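Local coordinates for protein ecto-NAD+ glycohydrolase (CD38 molecule) (Bos taurus, PDB 3GC6) that belongs to the ADP-ribosyl cyclase family as a disulfide-rich CD38 molecule, part of whose chain folds into a four-stranded parallel sheet with helical connections, at residues A[159-164]-A[189-194]; A[174-179]-A[209-214]; A[195-200]-A[230-235]. The protein carries 1 engineered substitution. One frame throughout, in Å; residues are numbered along the deposited sequence. Where two conformers were deposited one is given.

Contact 1: A[159-164]-A[189-194]; sequences ESACNT and PNLRPQ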
ATOM      1  N   GLU A 159      10.600 -21.886   6.726  1.00  3.77           N
ATOM      2  CA  GLU A 159       9.497 -22.835   6.599  1.00  4.14           C
ATOM      3  C   GLU A 159       8.659 -22.628   5.345  1.00  4.27           C
ATOM      4  O   GLU A 159       8.042 -23.587   4.842  1.00  4.41           O
ATOM      5  CB  GLU A 159       8.591 -22.786   7.814  1.00  4.61           C
ATOM      6  CG  GLU A 159       9.224 -23.338   9.044  1.00  5.78           C
ATOM      7  CD  GLU A 159       8.444 -22.970  10.333  1.00  7.73           C
ATOM      8  OE1 GLU A 159       7.420 -22.259  10.254  1.00  8.24           O
ATOM      9  OE2 GLU A 159       8.898 -23.388  11.416  1.00  9.26           O
ATOM     10  N   SER A 160       8.595 -21.400   4.858  1.00  4.17           N
ATOM     11  CA  SER A 160       7.726 -21.111   3.715  1.00  4.53           C
ATOM     12  C   SER A 160       8.463 -21.162   2.370  1.00  4.46           C
ATOM     13  O   SER A 160       7.829 -20.991   1.326  1.00  4.63           O
ATOM     14  CB  SER A 160       7.080 -19.725   3.900  1.00  5.06           C
ATOM     15  OG  SER A 160       8.071 -18.742   3.955  1.00  5.82           O
ATOM     16  N   ALA A 161       9.767 -21.411   2.383  1.00  4.40           N
ATOM     17  CA  ALA A 161      10.563 -21.460   1.143  1.00  4.44           C
ATOM     18  C   ALA A 161      10.009 -22.474   0.159  1.00  4.75           C
ATOM     19  O   ALA A 161       9.480 -23.529   0.558  1.00  5.14           O
ATOM     20  CB  ALA A 161      12.004 -21.834   1.448  1.00  4.54           C
ATOM     21  N   CYS A 162      10.137 -22.160  -1.130  1.00  5.02           N
ATOM     22  CA  CYS A 162       9.575 -23.038  -2.140  1.00  5.51           C
ATOM     23  C   CYS A 162      10.493 -23.140  -3.343  1.00  5.20           C
ATOM     24  O   CYS A 162      11.152 -22.149  -3.727  1.00  5.03           O
ATOM     25  CB  CYS A 162       8.210 -22.507  -2.561  1.00  6.04           C
ATOM     26  SG  CYS A 162       7.611 -22.994  -4.198  1.00  8.88           S
ATOM     27  N   ASN A 163      10.532 -24.333  -3.930  1.00  4.90           N
ATOM     28  CA  ASN A 163      11.368 -24.622  -5.092  1.00  4.99           C
ATOM     29  C   ASN A 163      12.854 -24.336  -4.860  1.00  4.87           C
ATOM     30  O   ASN A 163      13.397 -24.796  -3.847  1.00  5.32           O
ATOM     31  CB  ASN A 163      10.797 -23.935  -6.333  1.00  5.17           C
ATOM     32  CG  ASN A 163       9.404 -24.472  -6.679  1.00  6.24           C
ATOM     33  OD1 ASN A 163       9.068 -25.580  -6.302  1.00  7.08           O
ATOM     34  ND2 ASN A 163       8.618 -23.696  -7.397  1.00  7.32           N
ATOM     35  N   THR A 164      13.529 -23.629  -5.760  1.00  4.70           N
ATOM     36  CA  THR A 164      14.976 -23.464  -5.577  1.00  4.84           C
ATOM     37  C   THR A 164      15.289 -22.280  -4.676  1.00  4.78           C
ATOM     38  O   THR A 164      14.792 -21.178  -4.926  1.00  4.44           O
ATOM     39  CB  THR A 164      15.715 -23.301  -6.921  1.00  5.46           C
ATOM     40  OG1 THR A 164      15.604 -24.533  -7.638  1.00  6.62           O
ATOM     41  CG2 THR A 164      17.198 -22.983  -6.696  1.00  5.92           C
ATOM     42  N   PRO A 189      17.920 -25.569   9.544  1.00  4.47           N
ATOM     43  CA  PRO A 189      17.202 -26.707  10.148  1.00  4.62           C
ATOM     44  C   PRO A 189      15.689 -26.628   9.978  1.00  4.52           C
ATOM     45  O   PRO A 189      15.009 -27.640  10.201  1.00  5.07           O
ATOM     46  CB  PRO A 189      17.559 -26.592  11.647  1.00  4.46           C
ATOM     47  CG  PRO A 189      18.916 -25.923  11.617  1.00  5.41           C
ATOM     48  CD  PRO A 189      18.829 -24.913  10.518  1.00  4.88           C
ATOM     49  N   ASN A 190      15.189 -25.449   9.594  1.00  4.58           N
ATOM     50  CA  ASN A 190      13.752 -25.253   9.459  1.00  4.55           C
ATOM     51  C   ASN A 190      13.297 -25.107   8.004  1.00  4.54           C
ATOM     52  O   ASN A 190      12.129 -24.806   7.763  1.00  4.68           O
ATOM     53  CB  ASN A 190      13.284 -24.074  10.301  1.00  4.95           C
ATOM     54  CG  ASN A 190      13.310 -24.394  11.763  1.00  5.16           C
ATOM     55  OD1 ASN A 190      14.060 -23.782  12.551  1.00  5.98           O
ATOM     56  ND2 ASN A 190      12.515 -25.386  12.142  1.00  6.17           N
ATOM     57  N   LEU A 191      14.212 -25.349   7.073  1.00  4.36           N
ATOM     58  CA  LEU A 191      13.850 -25.279   5.642  1.00  4.31           C
ATOM     59  C   LEU A 191      12.724 -26.251   5.327  1.00  4.21           C
ATOM     60  O   LEU A 191      12.725 -27.393   5.781  1.00  4.23           O
ATOM     61  CB  LEU A 191      15.050 -25.634   4.753  1.00  4.12           C
ATOM     62  CG  LEU A 191      16.012 -24.492   4.523  1.00  5.48           C
ATOM     63  CD1 LEU A 191      17.294 -25.059   3.859  1.00  5.93           C
ATOM     64  CD2 LEU A 191      15.364 -23.369   3.651  1.00  5.36           C
ATOM     65  N   ARG A 192      11.773 -25.807   4.509  1.00  4.05           N
ATOM     66  CA  ARG A 192      10.691 -26.686   4.063  1.00  4.15           C
ATOM     67  C   ARG A 192      11.294 -27.912   3.389  1.00  4.15           C
ATOM     68  O   ARG A 192      12.175 -27.785   2.524  1.00  4.16           O
ATOM     69  CB  ARG A 192       9.780 -25.966   3.060  1.00  4.19           C
ATOM     70  CG  ARG A 192       8.564 -26.811   2.705  1.00  4.42           C
ATOM     71  CD  ARG A 192       7.889 -26.298   1.435  1.00  4.31           C
ATOM     72  NE  ARG A 192       7.400 -24.933   1.516  1.00  4.48           N
ATOM     73  CZ  ARG A 192       6.139 -24.606   1.862  1.00  4.08           C
ATOM     74  NH1 ARG A 192       5.278 -25.534   2.250  1.00  4.82           N
ATOM     75  NH2 ARG A 192       5.758 -23.334   1.869  1.00  4.82           N
ATOM     76  N   PRO A 193      10.840 -29.111   3.801  1.00  4.31           N
ATOM     77  CA  PRO A 193      11.440 -30.277   3.136  1.00  4.62           C
ATOM     78  C   PRO A 193      11.248 -30.252   1.616  1.00  4.71           C
ATOM     79  O   PRO A 193      10.248 -29.730   1.108  1.00  4.59           O
ATOM     80  CB  PRO A 193      10.716 -31.464   3.775  1.00  4.71           C
ATOM     81  CG  PRO A 193      10.338 -30.944   5.125  1.00  4.83           C
ATOM     82  CD  PRO A 193       9.917 -29.493   4.874  1.00  4.69           C
ATOM     83  N   GLN A 194      12.205 -30.861   0.912  1.00  4.63           N
ATOM     84  CA  GLN A 194      12.130 -31.069  -0.547  1.00  4.57           C
ATOM     85  C   GLN A 194      12.276 -29.823  -1.420  1.00  4.71           C
ATOM     86  O   GLN A 194      12.126 -29.905  -2.642  1.00  5.04           O
ATOM     87  CB  GLN A 194      10.865 -31.844  -0.931  1.00  4.98           C
ATOM     88  CG  GLN A 194      10.884 -33.233  -0.335  1.00  5.38           C
ATOM     89  CD  GLN A 194       9.678 -34.080  -0.719  1.00  6.40           C
ATOM     90  OE1 GLN A 194       9.275 -34.094  -1.875  1.00  8.62           O
ATOM     91  NE2 GLN A 194       9.117 -34.784   0.238  1.00  6.92           N
TER
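Two hydrogen bonds from one side chain, R192, tie segment 189-194 to the backbone leaving helix 145-159. With CG anti to the backbone N (chi1 -174°) and the chain bent at chi3, the guanidinium is laid along consecutive carbonyls. R192 NE donates to A161 O at 2.7 Å, lying above the carbonyl plane, whereas the oxygen sits almost exactly in the guanidinium plane. R192 NH2 donates to S160 O at 3.2 Å; its N-H points nearly straight at the oxygen (173°) but meets the C=O from well above its plane. E159 O occupies one face of the same group, 3.5 Å above the plane. Three carbonyl oxygens thus surround the cation, which is probably stabilised by their partial charge at this helix exit. The hydroxyl of S160 takes no part in this, since its OG is hydrogen-bonded back to R156 O. L191 O is satisfied from elsewhere too, by R228 NH2, and the backbone of R192 pairs with A158. Beside these polar contacts, A161 CB touches L191 CD2 at 4.3 Å. The contact joins the two helix-to-strand connections that enter the adjacent parallel strands 164-170 and 196-203 of the alpha/beta sheet.

Contact 2: A[174-179]-A[209-214]; sequences ENAFDS and PSDSCS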
ATOM      1  N   GLU A 174      37.390 -19.362   7.531  1.00  7.34           N
ATOM      2  CA  GLU A 174      37.849 -20.735   7.717  1.00  7.79           C
ATOM      3  C   GLU A 174      36.678 -21.712   7.641  1.00  7.37           C
ATOM      4  O   GLU A 174      36.790 -22.779   7.040  1.00  7.56           O
ATOM      5  CB  GLU A 174      38.589 -20.891   9.060  1.00  8.21           C
ATOM      6  CG  GLU A 174      39.575 -22.055   9.077  1.00  9.75           C
ATOM      7  CD  GLU A 174      40.687 -21.884   8.039  1.00 11.18           C
ATOM      8  OE1 GLU A 174      41.300 -20.791   7.982  1.00 12.29           O
ATOM      9  OE2 GLU A 174      40.943 -22.836   7.271  1.00 12.14           O
ATOM     10  N   ASN A 175      35.548 -21.308   8.208  1.00  7.18           N
ATOM     11  CA  ASN A 175      34.336 -22.105   8.127  1.00  6.79           C
ATOM     12  C   ASN A 175      33.158 -21.324   7.578  1.00  6.05           C
ATOM     13  O   ASN A 175      32.524 -20.542   8.279  1.00  6.41           O
ATOM     14  CB  ASN A 175      34.021 -22.743   9.474  1.00  7.32           C
ATOM     15  CG  ASN A 175      35.146 -23.657   9.936  1.00  8.13           C
ATOM     16  OD1 ASN A 175      35.818 -23.365  10.932  1.00 10.89           O
ATOM     17  ND2 ASN A 175      35.408 -24.724   9.188  1.00  8.60           N
ATOM     18  N   ALA A 176      32.874 -21.562   6.308  1.00  5.42           N
ATOM     19  CA  ALA A 176      31.805 -20.799   5.638  1.00  4.85           C
ATOM     20  C   ALA A 176      30.428 -21.108   6.232  1.00  5.10           C
ATOM     21  O   ALA A 176      29.520 -20.276   6.163  1.00  5.42           O
ATOM     22  CB  ALA A 176      31.806 -21.085   4.129  1.00  4.75           C
ATOM     23  N   PHE A 177      30.261 -22.312   6.788  1.00  4.67           N
ATOM     24  CA  PHE A 177      29.030 -22.674   7.495  1.00  4.54           C
ATOM     25  C   PHE A 177      29.309 -22.733   8.990  1.00  4.75           C
ATOM     26  O   PHE A 177      30.146 -23.522   9.438  1.00  4.88           O
ATOM     27  CB  PHE A 177      28.463 -24.034   7.050  1.00  4.36           C
ATOM     28  CG  PHE A 177      27.212 -24.422   7.808  1.00  4.19           C
ATOM     29  CD1 PHE A 177      26.016 -23.756   7.572  1.00  4.40           C
ATOM     30  CD2 PHE A 177      27.226 -25.425   8.762  1.00  4.61           C
ATOM     31  CE1 PHE A 177      24.845 -24.089   8.279  1.00  3.82           C
ATOM     32  CE2 PHE A 177      26.069 -25.774   9.456  1.00  4.65           C
ATOM     33  CZ  PHE A 177      24.886 -25.099   9.230  1.00  4.25           C
ATOM     34  N   ASP A 178      28.614 -21.887   9.743  1.00  5.11           N
ATOM     35  CA  ASP A 178      28.764 -21.843  11.200  1.00  5.57           C
ATOM     36  C   ASP A 178      27.473 -22.359  11.802  1.00  5.61           C
ATOM     37  O   ASP A 178      26.415 -21.727  11.662  1.00  5.33           O
ATOM     38  CB  ASP A 178      29.022 -20.397  11.606  1.00  5.91           C
ATOM     39  CG  ASP A 178      29.110 -20.190  13.115  1.00  7.03           C
ATOM     40  OD1 ASP A 178      28.987 -21.154  13.890  1.00  7.28           O
ATOM     41  OD2 ASP A 178      29.296 -19.015  13.495  1.00  9.17           O
ATOM     42  N   SER A 179      27.531 -23.521  12.446  0.50  5.88           N
ATOM     43  CA  SER A 179      26.325 -24.148  12.987  0.50  6.13           C
ATOM     44  C   SER A 179      25.638 -23.285  14.051  0.50  6.27           C
ATOM     45  O   SER A 179      24.460 -23.487  14.351  0.50  6.57           O
ATOM     46  CB  SER A 179      26.653 -25.525  13.581  0.50  6.41           C
ATOM     47  OG  SER A 179      27.511 -25.378  14.690  0.50  6.39           O
ATOM     48  N   PRO A 209      40.801 -18.581  -1.371  1.00  8.35           N
ATOM     49  CA  PRO A 209      39.714 -18.966  -0.466  1.00  8.00           C
ATOM     50  C   PRO A 209      40.223 -19.726   0.747  1.00  7.70           C
ATOM     51  O   PRO A 209      41.223 -20.460   0.650  1.00  7.74           O
ATOM     52  CB  PRO A 209      38.841 -19.884  -1.322  1.00  7.89           C
ATOM     53  CG  PRO A 209      39.310 -19.742  -2.721  1.00  8.51           C
ATOM     54  CD  PRO A 209      40.686 -19.185  -2.708  1.00  8.40           C
ATOM     55  N   SER A 210      39.533 -19.545   1.872  1.00  7.46           N
ATOM     56  CA  SER A 210      39.844 -20.194   3.142  1.00  7.01           C
ATOM     57  C   SER A 210      38.922 -21.382   3.419  1.00  6.72           C
ATOM     58  O   SER A 210      39.225 -22.225   4.260  1.00  6.54           O
ATOM     59  CB  SER A 210      39.711 -19.198   4.292  1.00  7.61           C
ATOM     60  OG  SER A 210      40.766 -18.246   4.257  1.00  8.85           O
ATOM     61  N   ASP A 211      37.786 -21.428   2.722  1.00  5.84           N
ATOM     62  CA  ASP A 211      36.903 -22.608   2.809  1.00  5.78           C
ATOM     63  C   ASP A 211      36.357 -22.976   1.438  1.00  5.65           C
ATOM     64  O   ASP A 211      36.389 -22.177   0.514  1.00  5.77           O
ATOM     65  CB  ASP A 211      35.768 -22.365   3.809  1.00  5.75           C
ATOM     66  CG  ASP A 211      35.203 -23.661   4.398  1.00  6.20           C
ATOM     67  OD1 ASP A 211      35.888 -24.714   4.321  1.00  6.51           O
ATOM     68  OD2 ASP A 211      34.083 -23.619   4.954  1.00  5.79           O
ATOM     69  N   SER A 212      35.846 -24.194   1.303  1.00  5.08           N
ATOM     70  CA  SER A 212      35.335 -24.655   0.031  1.00  5.07           C
ATOM     71  C   SER A 212      34.200 -25.649   0.250  1.00  4.74           C
ATOM     72  O   SER A 212      33.913 -26.001   1.389  1.00  4.71           O
ATOM     73  CB  SER A 212      36.445 -25.343  -0.765  1.00  5.39           C
ATOM     74  OG  SER A 212      36.672 -26.644  -0.265  1.00  6.29           O
ATOM     75  N   CYS A 213      33.602 -26.094  -0.842  1.00  4.67           N
ATOM     76  CA  CYS A 213      32.473 -27.027  -0.749  1.00  4.75           C
ATOM     77  C   CYS A 213      32.911 -28.352  -0.160  1.00  4.62           C
ATOM     78  O   CYS A 213      32.069 -29.137   0.312  1.00  4.88           O
ATOM     79  CB  CYS A 213      31.792 -27.266  -2.094  1.00  5.24           C
ATOM     80  SG  CYS A 213      30.934 -25.798  -2.721  1.00  6.44           S
ATOM     81  N   SER A 214      34.222 -28.604  -0.180  1.00  4.45           N
ATOM     82  CA  SER A 214      34.711 -29.902   0.300  0.50  4.56           C
ATOM     83  C   SER A 214      35.150 -29.853   1.750  1.00  4.55           C
ATOM     84  O   SER A 214      35.648 -30.851   2.288  1.00  4.83           O
ATOM     85  CB  SER A 214      35.848 -30.411  -0.584  0.50  4.66           C
ATOM     86  OG  SER A 214      35.357 -30.756  -1.868  0.50  4.81           O
TER
HETATM   87  O   HOH W   1      42.869 -20.524   5.420  1.00 15.73           O
HETATM   88  O   HOH W   2      35.061 -25.870   6.919  1.00  6.99           O
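D211 reaches out of segment 209-214 with CG anti to its backbone N (chi1 -155°), so that the carboxylate slides in beside the backbone of 174-176. Starting at the root, D211 CB lies 3.4 Å from E174 O, and D211 CG comes to 3.2 Å from that same oxygen. From there the two carboxylate oxygens part in role. D211 OD2 accepts from A176 N at 2.7 Å on its anti lone pair, the one facing away from OD1, and the N-H is almost collinear with it (172°). A second donor, S217 OG of helix 216-227, grips OD2 as well, and that hydroxyl also receives F177 N. D211 OD1 turns to a water, which donates to it at 3.0 Å and in turn accepts from N175 ND2 at 2.6 Å. Both oxygens are therefore engaged, which would favour the charged form of this buried acid. Farther out, the bent chain of E174 has a looser tie, a water that donates to OE1 and is weakly bonded to S210 OG. An aspartate accepting a main-chain N-H across two loops here joins the connections that follow parallel strands 164-170 and 196-203, right where helix 216-227 begins.

Contact 3: A[195-200]-A[230-235]; sequences VELEAW and VKFRCM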
ATOM      1  N   VAL A 195      12.581 -28.676  -0.815  1.00  4.33           N
ATOM      2  CA  VAL A 195      13.122 -27.588  -1.647  1.00  4.44           C
ATOM      3  C   VAL A 195      14.512 -28.014  -2.174  1.00  4.50           C
ATOM      4  O   VAL A 195      15.033 -29.064  -1.784  1.00  4.53           O
ATOM      5  CB  VAL A 195      13.176 -26.222  -0.910  1.00  4.46           C
ATOM      6  CG1 VAL A 195      11.815 -25.893  -0.324  1.00  4.66           C
ATOM      7  CG2 VAL A 195      14.226 -26.228   0.179  1.00  4.70           C
ATOM      8  N   GLU A 196      15.080 -27.217  -3.080  1.00  4.58           N
ATOM      9  CA  GLU A 196      16.436 -27.461  -3.544  1.00  4.80           C
ATOM     10  C   GLU A 196      17.259 -26.266  -3.134  1.00  4.88           C
ATOM     11  O   GLU A 196      16.792 -25.108  -3.218  1.00  5.43           O
ATOM     12  CB  GLU A 196      16.514 -27.658  -5.062  1.00  5.15           C
ATOM     13  CG  GLU A 196      15.555 -28.755  -5.536  1.00  6.17           C
ATOM     14  CD  GLU A 196      15.832 -29.233  -6.938  1.00  8.44           C
ATOM     15  OE1 GLU A 196      16.783 -28.719  -7.567  1.00  9.22           O
ATOM     16  OE2 GLU A 196      15.088 -30.140  -7.390  1.00  9.41           O
ATOM     17  N   LEU A 197      18.463 -26.520  -2.656  1.00  4.56           N
ATOM     18  CA  LEU A 197      19.281 -25.415  -2.179  1.00  4.42           C
ATOM     19  C   LEU A 197      20.597 -25.367  -2.923  1.00  4.59           C
ATOM     20  O   LEU A 197      21.302 -26.397  -3.044  1.00  4.76           O
ATOM     21  CB  LEU A 197      19.520 -25.557  -0.664  1.00  4.71           C
ATOM     22  CG  LEU A 197      20.300 -24.434   0.031  1.00  5.04           C
ATOM     23  CD1 LEU A 197      19.835 -24.298   1.504  1.00  6.02           C
ATOM     24  CD2 LEU A 197      21.800 -24.668  -0.055  1.00  6.13           C
ATOM     25  N   GLU A 198      20.926 -24.178  -3.419  1.00  4.57           N
ATOM     26  CA  GLU A 198      22.228 -23.938  -4.007  1.00  4.77           C
ATOM     27  C   GLU A 198      23.020 -23.032  -3.089  1.00  5.24           C
ATOM     28  O   GLU A 198      22.538 -21.952  -2.679  1.00  5.24           O
ATOM     29  CB  GLU A 198      22.114 -23.216  -5.346  1.00  5.18           C
ATOM     30  CG  GLU A 198      21.338 -23.921  -6.361  1.00  5.95           C
ATOM     31  CD  GLU A 198      21.173 -23.059  -7.598  1.00  8.16           C
ATOM     32  OE1 GLU A 198      21.754 -21.939  -7.652  1.00  8.76           O
ATOM     33  OE2 GLU A 198      20.465 -23.514  -8.500  1.00  9.46           O
ATOM     34  N   ALA A 199      24.237 -23.454  -2.770  1.00  4.61           N
ATOM     35  CA  ALA A 199      25.145 -22.619  -1.976  1.00  4.58           C
ATOM     36  C   ALA A 199      26.287 -22.142  -2.853  1.00  4.52           C
ATOM     37  O   ALA A 199      26.820 -22.900  -3.664  1.00  4.32           O
ATOM     38  CB  ALA A 199      25.701 -23.394  -0.824  1.00  5.11           C
ATOM     39  N   TRP A 200      26.636 -20.884  -2.663  1.00  4.36           N
ATOM     40  CA  TRP A 200      27.718 -20.255  -3.379  1.00  4.52           C
ATOM     41  C   TRP A 200      28.725 -19.762  -2.341  1.00  4.42           C
ATOM     42  O   TRP A 200      28.379 -18.918  -1.503  1.00  4.15           O
ATOM     43  CB  TRP A 200      27.140 -19.067  -4.160  1.00  5.20           C
ATOM     44  CG  TRP A 200      26.139 -19.504  -5.206  1.00  5.37           C
ATOM     45  CD1 TRP A 200      24.784 -19.663  -5.049  1.00  6.24           C
ATOM     46  CD2 TRP A 200      26.434 -19.834  -6.565  1.00  6.83           C
ATOM     47  NE1 TRP A 200      24.218 -20.086  -6.247  1.00  7.26           N
ATOM     48  CE2 TRP A 200      25.215 -20.207  -7.182  1.00  6.56           C
ATOM     49  CE3 TRP A 200      27.616 -19.875  -7.311  1.00  6.62           C
ATOM     50  CZ2 TRP A 200      25.145 -20.595  -8.528  1.00  7.42           C
ATOM     51  CZ3 TRP A 200      27.546 -20.248  -8.664  1.00  7.40           C
ATOM     52  CH2 TRP A 200      26.314 -20.608  -9.249  1.00  6.87           C
ATOM     53  N   VAL A 230      16.422 -32.178   1.368  1.00  4.96           N
ATOM     54  CA  VAL A 230      16.649 -31.035   0.494  1.00  5.17           C
ATOM     55  C   VAL A 230      17.870 -31.308  -0.384  1.00  5.36           C
ATOM     56  O   VAL A 230      18.968 -31.529   0.128  1.00  5.56           O
ATOM     57  CB  VAL A 230      16.854 -29.778   1.363  1.00  4.81           C
ATOM     58  CG1 VAL A 230      17.495 -28.648   0.567  1.00  4.96           C
ATOM     59  CG2 VAL A 230      15.534 -29.326   1.965  1.00  4.92           C
ATOM     60  N   LYS A 231      17.681 -31.298  -1.704  1.00  5.52           N
ATOM     61  CA  LYS A 231      18.776 -31.494  -2.657  1.00  5.99           C
ATOM     62  C   LYS A 231      19.749 -30.330  -2.495  1.00  5.70           C
ATOM     63  O   LYS A 231      19.323 -29.196  -2.327  1.00  5.99           O
ATOM     64  CB  LYS A 231      18.249 -31.502  -4.089  1.00  6.37           C
ATOM     65  CG  LYS A 231      19.332 -31.540  -5.162  1.00  8.35           C
ATOM     66  CD  LYS A 231      18.853 -32.266  -6.442  1.00 10.64           C
ATOM     67  CE  LYS A 231      19.737 -31.921  -7.668  1.00 11.67           C
ATOM     68  NZ  LYS A 231      21.171 -31.656  -7.335  1.00 13.02           N
ATOM     69  N   PHE A 232      21.042 -30.616  -2.566  1.00  5.48           N
ATOM     70  CA  PHE A 232      22.063 -29.602  -2.304  1.00  5.16           C
ATOM     71  C   PHE A 232      23.056 -29.547  -3.446  1.00  5.42           C
ATOM     72  O   PHE A 232      23.614 -30.587  -3.841  1.00  5.55           O
ATOM     73  CB  PHE A 232      22.775 -29.960  -0.988  1.00  5.17           C
ATOM     74  CG  PHE A 232      23.847 -29.003  -0.572  1.00  5.16           C
ATOM     75  CD1 PHE A 232      23.633 -27.636  -0.606  1.00  5.59           C
ATOM     76  CD2 PHE A 232      25.059 -29.473  -0.100  1.00  5.94           C
ATOM     77  CE1 PHE A 232      24.631 -26.742  -0.172  1.00  5.32           C
ATOM     78  CE2 PHE A 232      26.072 -28.591   0.308  1.00  6.11           C
ATOM     79  CZ  PHE A 232      25.860 -27.240   0.288  1.00  5.38           C
ATOM     80  N   ARG A 233      23.293 -28.349  -3.970  0.50  5.19           N
ATOM     81  CA  ARG A 233      24.338 -28.134  -4.963  0.50  5.11           C
ATOM     82  C   ARG A 233      25.218 -27.025  -4.425  0.50  5.23           C
ATOM     83  O   ARG A 233      24.704 -25.968  -4.045  0.50  5.30           O
ATOM     84  CB  ARG A 233      23.734 -27.706  -6.304  0.50  5.12           C
ATOM     85  CG  ARG A 233      22.918 -28.785  -7.003  0.50  5.50           C
ATOM     86  CD  ARG A 233      22.416 -28.298  -8.361  0.50  5.92           C
ATOM     87  NE  ARG A 233      21.351 -27.303  -8.238  0.50  6.85           N
ATOM     88  CZ  ARG A 233      20.096 -27.604  -7.928  0.50  7.29           C
ATOM     89  NH1 ARG A 233      19.758 -28.867  -7.708  0.50  7.19           N
ATOM     90  NH2 ARG A 233      19.185 -26.644  -7.826  0.50  7.86           N
ATOM     91  N   CYS A 234      26.530 -27.260  -4.392  1.00  5.01           N
ATOM     92  CA  CYS A 234      27.455 -26.304  -3.845  1.00  5.15           C
ATOM     93  C   CYS A 234      28.505 -25.881  -4.875  1.00  5.33           C
ATOM     94  O   CYS A 234      29.100 -26.737  -5.553  1.00  5.11           O
ATOM     95  CB  CYS A 234      28.116 -26.908  -2.594  1.00  5.19           C
ATOM     96  SG  CYS A 234      29.144 -25.806  -1.653  1.00  5.65           S
ATOM     97  N   MET A 235      28.724 -24.572  -4.971  0.50  4.98           N
ATOM     98  CA  MET A 235      29.655 -23.985  -5.929  0.50  5.26           C
ATOM     99  C   MET A 235      30.625 -23.067  -5.181  0.50  5.05           C
ATOM    100  O   MET A 235      30.197 -22.294  -4.325  0.50  5.13           O
ATOM    101  CB  MET A 235      28.862 -23.181  -6.973  0.50  5.39           C
ATOM    102  CG  MET A 235      28.105 -24.007  -8.043  0.50  5.92           C
ATOM    103  SD  MET A 235      26.611 -24.952  -7.616  0.50  6.77           S
ATOM    104  CE  MET A 235      25.619 -23.720  -6.741  0.50  3.80           C
TER
HETATM  105  O   HOH W   3      15.041 -31.586  -2.990  1.00  8.11           O
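A bend at chi3 (-72°) swings the R233 guanidinium to the neighbouring strand, and bends at chi2 (72°) and chi3 (50°) curl M235 over the W200 indole. Strands 196-200 and 231-235 run parallel in a beta-alpha-beta unit whose helix is 216-227. K231 O accepts from L197 N at 2.8 Å, and L197 O, R233 O and A199 O continue the ladder as acceptors of R233 N, A199 N and M235 N. At its start the K231 N to V195 O bond is weak; a water accepts from K231 N and lies 2.8 Å from V195 O, where it probably donates. On one face, R233 NH1 (3.0 Å) and NH2 (3.2 Å) grip E196 OE1 end-on, in the guanidinium plane; E198 OE2 adds a weak salt bridge to R233 NH2 at 3.4 Å. K231 NZ lies 3.1 Å from R233 NH1 without a hydrogen bond, both being donors; the nearby E196 carboxylate probably eases this like-charge approach. On the opposite face, the F232 edge meets A199 CB and, 3.5 Å from F232 CE1, L197 CD2; helix 216-227 packs there. M235 CE sits over the W200 six-membered ring, 3.8 Å from its centroid: a CH-pi contact within a Met-aromatic pair.

Contacts 1 and 3 follow one another along the chain, their centres 12 Å apart, and meet: N163 O lies 3.0 Å from E196 N, a probable hydrogen bond linking strand 164-170's approach to the next strand. L191 CD1 also packs on L197 CD1 at 3.5 Å. Contacts 2 and 3 interleave in sequence, centres 15 Å apart, and are covalently joined by the C213-C234 disulfide, which fixes the loop before helix 216-227 to strand 231-239, at one edge of the parallel sheet. Contacts 1 and 2 do not touch; their centres are 22 Å apart and their nearest atoms about 6 Å. The A176 side chain lies about 9 Å from a protein-attached NAG, that of W200 about 10 Å from a NAG.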